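Local structure of glutathione S-transferase (4IVF) at residues F[10-15]-F[56-61]. The protein binds glutathione, two molecules per subunit, and is probably a glutathione transferase of the Ure2p-like group. Numbering follows the deposited sequence.
With GSH (glutathione), chain U; GSH (glutathione), chain T.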
ATOM      1  N   LEU F  10       8.285 -19.278  -0.769  1.00 16.89           N
ATOM      2  CA  LEU F  10       7.129 -18.488  -0.374  1.00 13.99           C
ATOM      3  C   LEU F  10       6.685 -18.837   1.047  1.00 18.12           C
ATOM      4  O   LEU F  10       6.274 -19.970   1.316  1.00 17.35           O
ATOM      5  CB  LEU F  10       5.973 -18.722  -1.349  1.00 13.81           C
ATOM      6  CG  LEU F  10       4.651 -18.063  -0.982  1.00 13.00           C
ATOM      7  CD1 LEU F  10       4.801 -16.542  -0.897  1.00 12.21           C
ATOM      8  CD2 LEU F  10       3.556 -18.433  -1.999  1.00 19.62           C
ATOM      9  N   TYR F  11       6.785 -17.864   1.948  1.00 13.46           N
ATOM     10  CA  TYR F  11       6.280 -18.006   3.305  1.00 13.48           C
ATOM     11  C   TYR F  11       4.858 -17.471   3.287  1.00 16.77           C
ATOM     12  O   TYR F  11       4.629 -16.292   3.014  1.00 15.84           O
ATOM     13  CB  TYR F  11       7.152 -17.229   4.303  1.00 13.48           C
ATOM     14  CG  TYR F  11       8.589 -17.720   4.325  1.00 24.36           C
ATOM     15  CD1 TYR F  11       8.930 -18.886   4.989  1.00 15.45           C
ATOM     16  CD2 TYR F  11       9.599 -17.032   3.660  1.00 23.77           C
ATOM     17  CE1 TYR F  11      10.227 -19.358   4.995  1.00 16.49           C
ATOM     18  CE2 TYR F  11      10.915 -17.505   3.668  1.00 23.97           C
ATOM     19  CZ  TYR F  11      11.217 -18.662   4.349  1.00 16.49           C
ATOM     20  OH  TYR F  11      12.504 -19.152   4.372  1.00 22.98           O
ATOM     21  N   THR F  12       3.894 -18.342   3.542  1.00 18.50           N
ATOM     22  CA  THR F  12       2.518 -17.951   3.329  1.00 18.22           C
ATOM     23  C   THR F  12       1.530 -18.730   4.186  1.00 17.26           C
ATOM     24  O   THR F  12       1.916 -19.574   4.999  1.00 17.93           O
ATOM     25  CB  THR F  12       2.150 -18.070   1.836  1.00 18.73           C
ATOM     26  OG1 THR F  12       0.856 -17.492   1.606  1.00 18.49           O
ATOM     27  CG2 THR F  12       2.167 -19.525   1.385  1.00 16.53           C
ATOM     28  N   ALA F  13       0.252 -18.410   3.998  1.00 17.60           N
ATOM     29  CA  ALA F  13      -0.861 -19.060   4.679  1.00 18.71           C
ATOM     30  C   ALA F  13      -2.074 -18.902   3.762  1.00 21.01           C
ATOM     31  O   ALA F  13      -2.100 -17.999   2.926  1.00 13.93           O
ATOM     32  CB  ALA F  13      -1.121 -18.395   6.039  1.00 13.28           C
ATOM     33  N   PRO F  14      -3.089 -19.765   3.918  1.00 19.66           N
ATOM     34  CA  PRO F  14      -4.248 -19.671   3.018  1.00 25.17           C
ATOM     35  C   PRO F  14      -5.132 -18.460   3.342  1.00 23.82           C
ATOM     36  O   PRO F  14      -6.100 -18.571   4.090  1.00 20.63           O
ATOM     37  CB  PRO F  14      -4.989 -20.988   3.263  1.00 20.44           C
ATOM     38  CG  PRO F  14      -4.569 -21.406   4.626  1.00 21.55           C
ATOM     39  CD  PRO F  14      -3.188 -20.903   4.848  1.00 15.02           C
ATOM     40  N   THR F  15      -4.778 -17.313   2.769  1.00 19.71           N
ATOM     41  CA  THR F  15      -5.349 -16.018   3.137  1.00 15.37           C
ATOM     42  C   THR F  15      -5.327 -15.143   1.877  1.00 17.75           C
ATOM     43  O   THR F  15      -4.545 -15.422   0.961  1.00 17.20           O
ATOM     44  CB  THR F  15      -4.505 -15.332   4.250  1.00 14.27           C
ATOM     45  OG1 THR F  15      -3.163 -15.145   3.788  1.00 18.31           O
ATOM     46  CG2 THR F  15      -4.490 -16.152   5.564  1.00 13.24           C
ATOM     47  N   GLY F  56       6.535  -9.211  10.967  1.00 12.31           N
ATOM     48  CA  GLY F  56       6.005 -10.456  11.494  1.00 12.66           C
ATOM     49  C   GLY F  56       4.660 -10.857  10.919  1.00 16.34           C
ATOM     50  O   GLY F  56       3.751 -11.248  11.656  1.00 12.39           O
ATOM     51  N   ARG F  57       4.536 -10.749   9.596  1.00 14.54           N
ATOM     52  CA  ARG F  57       3.338 -11.183   8.887  1.00 17.79           C
ATOM     53  C   ARG F  57       3.711 -11.876   7.582  1.00 16.69           C
ATOM     54  O   ARG F  57       4.803 -11.692   7.065  1.00 13.36           O
ATOM     55  CB  ARG F  57       2.429  -9.993   8.584  1.00 17.79           C
ATOM     56  CG  ARG F  57       2.057  -9.164   9.802  1.00 13.99           C
ATOM     57  CD  ARG F  57       1.073  -8.090   9.411  1.00 12.99           C
ATOM     58  NE  ARG F  57      -0.289  -8.433   9.786  1.00 15.04           N
ATOM     59  CZ  ARG F  57      -1.326  -7.612   9.663  1.00 17.57           C
ATOM     60  NH1 ARG F  57      -1.158  -6.390   9.160  1.00 14.47           N
ATOM     61  NH2 ARG F  57      -2.532  -8.021  10.039  1.00 11.11           N
ATOM     62  N   ILE F  58       2.803 -12.687   7.058  1.00 14.51           N
ATOM     63  CA  ILE F  58       3.010 -13.295   5.758  1.00 10.81           C
ATOM     64  C   ILE F  58       2.202 -12.456   4.769  1.00 18.70           C
ATOM     65  O   ILE F  58       1.291 -11.742   5.180  1.00 19.34           O
ATOM     66  CB  ILE F  58       2.583 -14.797   5.760  1.00 14.17           C
ATOM     67  CG1 ILE F  58       1.101 -14.943   6.129  1.00 11.58           C
ATOM     68  CG2 ILE F  58       3.520 -15.639   6.686  1.00 12.12           C
ATOM     69  CD1 ILE F  58       0.165 -15.036   4.924  1.00 14.01           C
ATOM     70  N   PRO F  59       2.520 -12.537   3.466  1.00 20.76           N
ATOM     71  CA  PRO F  59       3.571 -13.374   2.892  1.00 13.36           C
ATOM     72  C   PRO F  59       4.917 -12.676   2.836  1.00 13.28           C
ATOM     73  O   PRO F  59       5.027 -11.458   2.996  1.00 10.88           O
ATOM     74  CB  PRO F  59       3.055 -13.625   1.477  1.00 14.91           C
ATOM     75  CG  PRO F  59       2.377 -12.354   1.132  1.00 12.68           C
ATOM     76  CD  PRO F  59       1.710 -11.898   2.406  1.00 16.00           C
ATOM     77  N   THR F  60       5.939 -13.484   2.604  1.00 11.12           N
ATOM     78  CA  THR F  60       7.292 -13.020   2.458  1.00 17.51           C
ATOM     79  C   THR F  60       7.902 -13.993   1.467  1.00 18.02           C
ATOM     80  O   THR F  60       7.582 -15.185   1.497  1.00 15.55           O
ATOM     81  CB  THR F  60       8.051 -13.098   3.811  1.00 11.87           C
ATOM     82  OG1 THR F  60       7.510 -12.127   4.715  1.00 14.44           O
ATOM     83  CG2 THR F  60       9.533 -12.810   3.625  1.00 12.57           C
ATOM     84  N   ILE F  61       8.755 -13.502   0.576  1.00 17.14           N
ATOM     85  CA  ILE F  61       9.457 -14.398  -0.337  1.00 20.64           C
ATOM     86  C   ILE F  61      10.968 -14.341  -0.141  1.00 20.56           C
ATOM     87  O   ILE F  61      11.497 -13.385   0.419  1.00 20.44           O
ATOM     88  CB  ILE F  61       9.132 -14.106  -1.825  1.00 14.10           C
ATOM     89  CG1 ILE F  61       9.631 -12.716  -2.211  1.00 12.73           C
ATOM     90  CG2 ILE F  61       7.626 -14.247  -2.093  1.00 14.73           C
ATOM     91  CD1 ILE F  61       9.581 -12.454  -3.687  1.00 19.20           C
TER
HETATM   92  N1  GSH U 302       0.286  -5.286   4.254  1.00 19.54           N
HETATM   93  CA1 GSH U 302       0.538  -6.698   4.270  1.00 18.72           C
HETATM   94  C1  GSH U 302       0.666  -7.212   2.903  1.00 17.46           C
HETATM   95  O11 GSH U 302       1.504  -8.100   2.633  1.00 14.25           O
HETATM   96  O12 GSH U 302      -0.071  -6.782   1.987  1.00 20.22           O
HETATM   97  CB1 GSH U 302      -0.587  -7.419   5.005  1.00 14.61           C
HETATM   98  CG1 GSH U 302      -0.115  -8.772   5.362  1.00 12.84           C
HETATM   99  CD1 GSH U 302      -1.066  -9.530   6.277  1.00 15.01           C
HETATM  100  OE1 GSH U 302      -2.109  -9.037   6.729  1.00 19.64           O
HETATM  101  N2  GSH U 302      -0.719 -10.947   6.652  1.00  9.07           N
HETATM  102  CA2 GSH U 302      -1.601 -11.674   7.537  1.00 18.91           C
HETATM  103  C2  GSH U 302      -0.795 -12.128   8.734  1.00 21.39           C
HETATM  104  O2  GSH U 302       0.348 -12.566   8.569  1.00 17.13           O
HETATM  105  CB2 GSH U 302      -2.142 -12.831   6.825  1.00 20.73           C
HETATM  106  SG2 GSH U 302      -3.054 -12.299   5.404  1.00 22.45           S
HETATM  107  N3  GSH U 302      -1.364 -12.054  10.075  1.00 21.71           N
HETATM  108  CA3 GSH U 302      -0.569 -12.508  11.201  1.00 19.11           C
HETATM  109  C3  GSH U 302      -0.503 -11.501  12.279  1.00 27.05           C
HETATM  110  O31 GSH U 302      -0.699 -10.285  12.055  1.00 25.06           O
HETATM  111  O32 GSH U 302      -0.239 -11.884  13.450  1.00 31.13           O
HETATM  112  N1  GSH T 301      -3.321  -8.855  13.298  1.00 37.65           N
HETATM  113  CA1 GSH T 301      -4.644  -9.110  12.782  1.00 45.55           C
HETATM  114  C1  GSH T 301      -5.651  -8.508  13.667  1.00 52.02           C
HETATM  115  O11 GSH T 301      -5.287  -7.799  14.632  1.00 51.66           O
HETATM  116  O12 GSH T 301      -6.870  -8.683  13.454  1.00 51.17           O
HETATM  117  CB1 GSH T 301      -4.883 -10.607  12.555  1.00 32.55           C
HETATM  118  CG1 GSH T 301      -5.788 -10.826  11.398  1.00 24.80           C
HETATM  119  CD1 GSH T 301      -5.125 -10.514  10.055  1.00 22.50           C
HETATM  120  OE1 GSH T 301      -3.891 -10.535   9.919  1.00 24.17           O
HETATM  121  N2  GSH T 301      -5.965 -10.176   8.847  1.00 22.62           N
HETATM  122  CA2 GSH T 301      -5.322  -9.875   7.578  1.00 22.61           C
HETATM  123  C2  GSH T 301      -5.499  -8.417   7.258  1.00 22.55           C
HETATM  124  O2  GSH T 301      -6.502  -7.828   7.639  1.00 23.25           O
HETATM  125  CB2 GSH T 301      -5.947 -10.646   6.506  1.00 28.19           C
HETATM  126  SG2 GSH T 301      -5.931 -12.364   6.884  1.00 38.23           S
HETATM  127  N3  GSH T 301      -4.503  -7.696   6.485  1.00 21.61           N
HETATM  128  CA3 GSH T 301      -4.726  -6.294   6.197  1.00 27.23           C
HETATM  129  C3  GSH T 301      -4.159  -5.938   4.881  1.00 30.36           C
HETATM  130  O31 GSH T 301      -4.062  -6.789   3.961  1.00 22.41           O
HETATM  131  O32 GSH T 301      -3.757  -4.756   4.696  1.00 34.89           O
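Ile58 reaches across to the loop that follows Tyr11 and Thr12, and its CD1 methyl makes the approach to Ala13 and Thr15. With CG1 set between its own backbone N and carbonyl carbon (chi1 59°), the branch runs toward residues 13-15: Ile58 CD1 lies 3.8 Å from Ala13 CB and 3.5 Å from Thr15 OG1, while the CB end of the side chain rests against the Tyr11 carbonyl. The same hydroxyl, Thr15 OG1, donates to Ala13 O from above that carbonyl's plane and stands 3.3 Å from SG2 of the chain U glutathione, so the ligand sulfur sits beside the N-cap of helix 16-27. Further back, strands 8-12 and 60-63 run antiparallel, with Tyr11 and Thr60 forming a hydrogen-bonded pair; the bond from Tyr11 N to Thr60 O is 2.8 Å long. Their side chains share one face of the sheet, and the Tyr11 ring places its edge near Thr60 O. On the opposite face Leu10 brings CD1 to 3.8 Å from Ile61 CG2 and also against the Pro59 ring, a patch bordered by Ile21 of helix 16-27 and by helix 78-89. The peptide before Pro59 is cis, and just ahead of it Ile58 grips glutathione through both backbone polar atoms: Ile58 N donates to O2 of the chain U glutathione, and Ile58 O accepts from its N2 at 2.6 Å. Arg57 bends at chi3 to lay one guanidinium face under OE1 of that glutathione; its NE bonds O31 of the same glutathione, its NH2 bonds OE1 of the chain T glutathione, and NH1 forms a salt bridge with Glu117 of the second subunit. A cis-proline that presents the preceding residue's backbone to glutathione is the hallmark of the thioredoxin-fold G-site in glutathione transferases.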